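PDB 4W8V: CRISPR system Cmr subunit Cmr6 from Pyrococcus furiosus, which helps form the cap of the type III-B Cmr ribonucleoprotein complex, an RNA-binding CRISPR assembly of adaptive immunity against viruses and other mobile genetic elements. Local coordinates for residues E128-I132 against D211-K217; I15-F19 against P202-A206. The contacts are given in a common frame with arbitrary orientation. Residue numbers count along the deposited sequence, not the author numbering.

Near the N terminus of this construct, the C-terminal part of Cmr6, the chain runs out strand 13-21, passes through the middle helices, including helix 122-133, and returns late as strand 202-209 and the helix 212-228 that follows it. Contact 2 (15-19 with 202-206) closes the longer loop, pairing the first strand with the late one inside a four-stranded antiparallel sheet. Contact 1 (128-132 with 211-217) closes a shorter one, setting helix 122-133 against the start of helix 212-228. The two loops cross rather than nest, their segments alternating along the chain. They meet where Ile-15 packs on helix 212-228, its CG1 lying 3.7 Å from Thr-215 CG2, so this helix touches both the sheet and the helical region.

Contact 1: residues E128-I132 against D211-K217; sequences ELIRI and DRELTEK
Two helices cross almost at right angles here: the late part of helix 122-133 meets the first turns of helix 212-228, the helix that follows strand 202-209, third strand of the ferredoxin-like four-stranded sheet of this RAMP-superfamily protein. The signed crossing angle is -85° and the axes of the short segments approach to 10.4 Å, with Glu-128 CA and Leu-214 CA 7.1 Å apart. Both segments have α-helical backbone except Asp-211 (phi/psi -72/108), the N-cap of the second helix. With chi1 t, its OD1 accepts weak capping bonds from Glu-213 N (3.3 Å) and Leu-214 N (3.4 Å), while its OD2 takes a nearly linear hydrogen bond, part of a salt bridge, from Arg-131 NH2 at 2.7 Å. One carboxylate thus starts a helix and ties it to its neighbour; Glu-141 holds the same arginine through NE. Leu-214 (t, p) is the apolar centre of the crossing. Its CG lies 3.7 Å from Ile-132 CG1, its CD1 3.6 Å from Glu-128 O, and its CD2 lies over one face of the Arg-131 guanidinium, 3.6 Å from NH2. Thr-215 points away from helix 122-133; its OG1 donates to Asp-211 O at 2.8 Å, within the first turn. Lys-217, with chi1 m and the rest of its chain extended, reaches back to Glu-128 (m, t), whose carboxylate also bridges to Lys-120. The two salt bridges bracket the leucine, and the second is very short: Lys-217 NZ to Glu-128 OE1, 2.5 Å.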
loop_
_atom_site.group_PDB
_atom_site.type_symbol
_atom_site.label_atom_id
_atom_site.label_comp_id
_atom_site.label_asym_id
_atom_site.label_seq_id
_atom_site.Cartn_x
_atom_site.Cartn_y
_atom_site.Cartn_z
ATOM N N GLU A 128 -2.899 17.948 -0.403
ATOM C CA GLU A 128 -2.153 17.214 0.607
ATOM C C GLU A 128 -1.718 15.864 0.056
ATOM O O GLU A 128 -0.640 15.370 0.391
ATOM C CB GLU A 128 -2.983 17.046 1.880
ATOM C CG GLU A 128 -3.203 18.349 2.645
ATOM C CD GLU A 128 -3.478 18.131 4.118
ATOM O OE1 GLU A 128 -4.560 17.608 4.446
ATOM O OE2 GLU A 128 -2.610 18.477 4.952
ATOM N N LEU A 129 -2.554 15.285 -0.805
ATOM C CA LEU A 129 -2.260 13.992 -1.417
ATOM C C LEU A 129 -1.219 14.146 -2.513
ATOM O O LEU A 129 -0.373 13.274 -2.694
ATOM C CB LEU A 129 -3.528 13.350 -1.992
ATOM C CG LEU A 129 -4.591 12.899 -0.994
ATOM C CD1 LEU A 129 -5.889 12.563 -1.696
ATOM C CD2 LEU A 129 -4.098 11.705 -0.202
ATOM N N ILE A 130 -1.298 15.251 -3.251
ATOM C CA ILE A 130 -0.238 15.614 -4.175
ATOM C C ILE A 130 1.091 15.701 -3.414
ATOM O O ILE A 130 2.107 15.191 -3.869
ATOM C CB ILE A 130 -0.541 16.945 -4.895
ATOM C CG1 ILE A 130 -1.634 16.735 -5.951
ATOM C CG2 ILE A 130 0.709 17.490 -5.571
ATOM C CD1 ILE A 130 -2.130 18.018 -6.591
ATOM N N ARG A 131 1.076 16.312 -2.238
ATOM C CA ARG A 131 2.301 16.442 -1.460
ATOM C C ARG A 131 2.786 15.111 -0.877
ATOM O O ARG A 131 3.985 14.853 -0.834
ATOM C CB ARG A 131 2.102 17.463 -0.340
ATOM C CG ARG A 131 1.839 18.870 -0.850
ATOM C CD ARG A 131 1.495 19.789 0.292
ATOM N NE ARG A 131 2.485 19.658 1.349
ATOM C CZ ARG A 131 2.231 19.832 2.638
ATOM N NH1 ARG A 131 1.008 20.155 3.040
ATOM N NH2 ARG A 131 3.209 19.678 3.522
ATOM N N ILE A 132 1.858 14.270 -0.430
ATOM C CA ILE A 132 2.219 12.996 0.184
ATOM C C ILE A 132 2.896 12.051 -0.804
ATOM O O ILE A 132 3.974 11.517 -0.519
ATOM C CB ILE A 132 0.981 12.309 0.796
ATOM C CG1 ILE A 132 0.528 13.065 2.048
ATOM C CG2 ILE A 132 1.276 10.855 1.154
ATOM C CD1 ILE A 132 -0.740 12.514 2.675
ATOM N N ASP A 211 6.924 18.027 7.237
ATOM C CA ASP A 211 5.614 18.392 7.754
ATOM C C ASP A 211 5.103 17.264 8.633
ATOM O O ASP A 211 4.746 16.195 8.139
ATOM C CB ASP A 211 4.643 18.673 6.606
ATOM C CG ASP A 211 3.410 19.437 7.051
ATOM O OD1 ASP A 211 3.038 19.346 8.244
ATOM O OD2 ASP A 211 2.812 20.131 6.200
ATOM N N ARG A 212 5.074 17.493 9.937
ATOM C CA ARG A 212 4.658 16.444 10.855
ATOM C C ARG A 212 3.190 16.046 10.691
ATOM O O ARG A 212 2.857 14.863 10.725
ATOM C CB ARG A 212 4.907 16.865 12.297
ATOM C CG ARG A 212 4.444 15.829 13.284
ATOM C CD ARG A 212 4.837 16.170 14.703
ATOM N NE ARG A 212 4.353 15.146 15.626
ATOM C CZ ARG A 212 5.036 14.054 15.960
ATOM N NH1 ARG A 212 6.247 13.844 15.457
ATOM N NH2 ARG A 212 4.508 13.176 16.803
ATOM N N GLU A 213 2.309 17.025 10.520
ATOM C CA GLU A 213 0.891 16.715 10.433
ATOM C C GLU A 213 0.557 16.042 9.102
ATOM O O GLU A 213 -0.332 15.193 9.040
ATOM C CB GLU A 213 0.038 17.971 10.620
ATOM N N LEU A 214 1.269 16.418 8.043
ATOM C CA LEU A 214 1.081 15.770 6.755
ATOM C C LEU A 214 1.546 14.319 6.844
ATOM O O LEU A 214 0.867 13.409 6.371
ATOM C CB LEU A 214 1.837 16.500 5.646
ATOM C CG LEU A 214 1.569 15.902 4.261
ATOM C CD1 LEU A 214 0.230 16.402 3.727
ATOM C CD2 LEU A 214 2.703 16.169 3.277
ATOM N N THR A 215 2.701 14.114 7.464
ATOM C CA THR A 215 3.277 12.788 7.608
ATOM C C THR A 215 2.377 11.893 8.453
ATOM O O THR A 215 2.220 10.704 8.165
ATOM C CB THR A 215 4.687 12.874 8.231
ATOM O OG1 THR A 215 5.525 13.650 7.368
ATOM C CG2 THR A 215 5.299 11.498 8.412
ATOM N N GLU A 216 1.771 12.471 9.484
ATOM C CA GLU A 216 0.881 11.709 10.354
ATOM C C GLU A 216 -0.340 11.197 9.605
ATOM O O GLU A 216 -0.770 10.065 9.817
ATOM C CB GLU A 216 0.442 12.550 11.552
ATOM C CG GLU A 216 1.444 12.534 12.693
ATOM C CD GLU A 216 1.042 13.430 13.846
ATOM O OE1 GLU A 216 0.194 14.329 13.641
ATOM O OE2 GLU A 216 1.583 13.234 14.955
ATOM N N LYS A 217 -0.893 12.044 8.741
ATOM C CA LYS A 217 -2.022 11.664 7.912
ATOM C C LYS A 217 -1.636 10.487 7.027
ATOM O O LYS A 217 -2.392 9.524 6.894
ATOM C CB LYS A 217 -2.484 12.843 7.063
ATOM C CG LYS A 217 -3.007 14.005 7.874
ATOM C CD LYS A 217 -3.681 15.030 6.988
ATOM C CE LYS A 217 -4.089 16.263 7.789
ATOM N NZ LYS A 217 -4.735 17.294 6.927
#

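Contact 2: residues I15-F19 against P202-A206; sequences ITGKF and PFLVA
This is antiparallel β pairing between the two inner strands of a four-stranded sheet whose 4-1-3-2 order is that of the ferredoxin-like fold of RAMP proteins: strand 13-21 lies beside strand 202-209, with 242-244 and 143-149 outermost. The segments are extended, their N-to-C directions 159° apart and their axes 4.7 Å apart at closest approach. Gly-17 with Val-205 and Phe-19 with Phe-203 form the hydrogen-bonded pairs, CA-CA 5.5 and 5.1 Å; Thr-16 with Ala-206 and Lys-18 with Leu-204 form the non-hydrogen-bonded ones. Each hydrogen-bonded pair closes a ring of two bonds: Gly-17 N to Val-205 O 3.0 Å and Val-205 N to Gly-17 O 3.1 Å, then Phe-19 N to Phe-203 O 2.8 Å and Phe-203 N to Phe-19 O 2.6 Å. Between these rings Lys-18 CA makes a CA-H...O contact with Phe-203 O (3.6 Å); beyond the Gly-17 pair, Ala-206 CA approaches Ile-15 O (3.3 Å). Thr-16, Lys-18, Leu-204 and Ala-206 share one face of the sheet. Here Thr-16 CG2 rests 3.6 Å from Ala-206 CB, while Lys-18 (chi1 m, then extended) leads its amine away to a salt bridge with Glu-153. Phe-19, Phe-203 and Val-205 occupy the opposite, buried face. Phe-19 also touches Lys-223 of helix 212-228, and Leu-242 lies against both phenylalanines. Gly-17 leaves room for the Phe-19 ring, since a CB there would come within 3.0 Å of Phe-19 CE1. With chi1 -69° and chi2 67°, that ring lies back along its own strand beneath Gly-17, with Phe-19 CD1 3.6 Å from Val-205 CG2.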
loop_
_atom_site.group_PDB
_atom_site.type_symbol
_atom_site.label_atom_id
_atom_site.label_comp_id
_atom_site.label_asym_id
_atom_site.label_seq_id
_atom_site.Cartn_x
_atom_site.Cartn_y
_atom_site.Cartn_z
ATOM N N ILE A 15 7.068 8.947 11.859
ATOM C CA ILE A 15 5.942 8.322 12.546
ATOM C C ILE A 15 6.049 6.812 12.382
ATOM O O ILE A 15 6.102 6.308 11.262
ATOM C CB ILE A 15 4.579 8.802 12.008
ATOM C CG1 ILE A 15 4.556 10.325 11.853
ATOM C CG2 ILE A 15 3.456 8.322 12.916
ATOM C CD1 ILE A 15 4.855 11.088 13.136
ATOM N N THR A 16 6.101 6.083 13.492
ATOM C CA THR A 16 6.216 4.636 13.413
ATOM C C THR A 16 5.178 3.893 14.235
ATOM O O THR A 16 4.557 4.449 15.139
ATOM C CB THR A 16 7.599 4.160 13.866
ATOM O OG1 THR A 16 7.662 4.140 15.303
ATOM C CG2 THR A 16 8.692 5.057 13.310
ATOM N N GLY A 17 5.005 2.620 13.897
ATOM C CA GLY A 17 4.194 1.704 14.674
ATOM C C GLY A 17 4.663 0.272 14.504
ATOM O O GLY A 17 5.386 -0.042 13.571
ATOM N N LYS A 18 4.253 -0.597 15.417
ATOM C CA LYS A 18 4.550 -2.018 15.312
ATOM C C LYS A 18 3.331 -2.786 14.816
ATOM O O LYS A 18 2.248 -2.656 15.373
ATOM C CB LYS A 18 5.004 -2.579 16.653
ATOM C CG LYS A 18 6.324 -2.043 17.149
ATOM C CD LYS A 18 6.755 -2.804 18.384
ATOM C CE LYS A 18 7.978 -2.196 19.038
ATOM N NZ LYS A 18 8.174 -2.791 20.386
ATOM N N PHE A 19 3.518 -3.592 13.776
ATOM C CA PHE A 19 2.412 -4.300 13.137
ATOM C C PHE A 19 2.679 -5.790 13.113
ATOM O O PHE A 19 3.813 -6.214 12.936
ATOM C CB PHE A 19 2.189 -3.777 11.712
ATOM C CG PHE A 19 1.658 -2.364 11.660
ATOM C CD1 PHE A 19 2.441 -1.290 12.074
ATOM C CD2 PHE A 19 0.376 -2.113 11.187
ATOM C CE1 PHE A 19 1.960 0.007 12.026
ATOM C CE2 PHE A 19 -0.121 -0.818 11.139
ATOM C CZ PHE A 19 0.668 0.246 11.548
ATOM N N PRO A 202 6.063 -9.867 13.686
ATOM C CA PRO A 202 6.082 -8.418 13.902
ATOM C C PRO A 202 6.902 -7.646 12.870
ATOM O O PRO A 202 8.019 -8.052 12.550
ATOM C CB PRO A 202 6.705 -8.283 15.287
ATOM C CG PRO A 202 7.512 -9.512 15.473
ATOM C CD PRO A 202 6.873 -10.597 14.680
ATOM N N PHE A 203 6.334 -6.547 12.368
ATOM C CA PHE A 203 6.999 -5.655 11.436
ATOM C C PHE A 203 6.991 -4.240 11.988
ATOM O O PHE A 203 6.024 -3.814 12.608
ATOM C CB PHE A 203 6.319 -5.675 10.042
ATOM C CG PHE A 203 6.616 -6.906 9.245
ATOM C CD1 PHE A 203 5.998 -8.104 9.547
ATOM C CD2 PHE A 203 7.518 -6.869 8.196
ATOM C CE1 PHE A 203 6.287 -9.246 8.826
ATOM C CE2 PHE A 203 7.811 -8.002 7.463
ATOM C CZ PHE A 203 7.198 -9.188 7.772
ATOM N N LEU A 204 8.074 -3.508 11.748
ATOM C CA LEU A 204 8.076 -2.071 11.965
ATOM C C LEU A 204 7.656 -1.347 10.682
ATOM O O LEU A 204 8.176 -1.616 9.610
ATOM C CB LEU A 204 9.453 -1.600 12.409
ATOM C CG LEU A 204 9.524 -0.190 12.985
ATOM C CD1 LEU A 204 8.979 -0.188 14.405
ATOM C CD2 LEU A 204 10.945 0.293 12.964
ATOM N N VAL A 205 6.731 -0.408 10.814
ATOM C CA VAL A 205 6.161 0.313 9.691
ATOM C C VAL A 205 6.282 1.806 9.943
ATOM O O VAL A 205 5.927 2.283 11.023
ATOM C CB VAL A 205 4.680 -0.048 9.490
ATOM C CG1 VAL A 205 4.049 0.817 8.406
ATOM C CG2 VAL A 205 4.520 -1.546 9.180
ATOM N N ALA A 206 6.782 2.555 8.965
ATOM C CA ALA A 206 7.056 3.965 9.194
ATOM C C ALA A 206 6.981 4.825 7.948
ATOM O O ALA A 206 7.239 4.367 6.843
ATOM C CB ALA A 206 8.439 4.118 9.827
#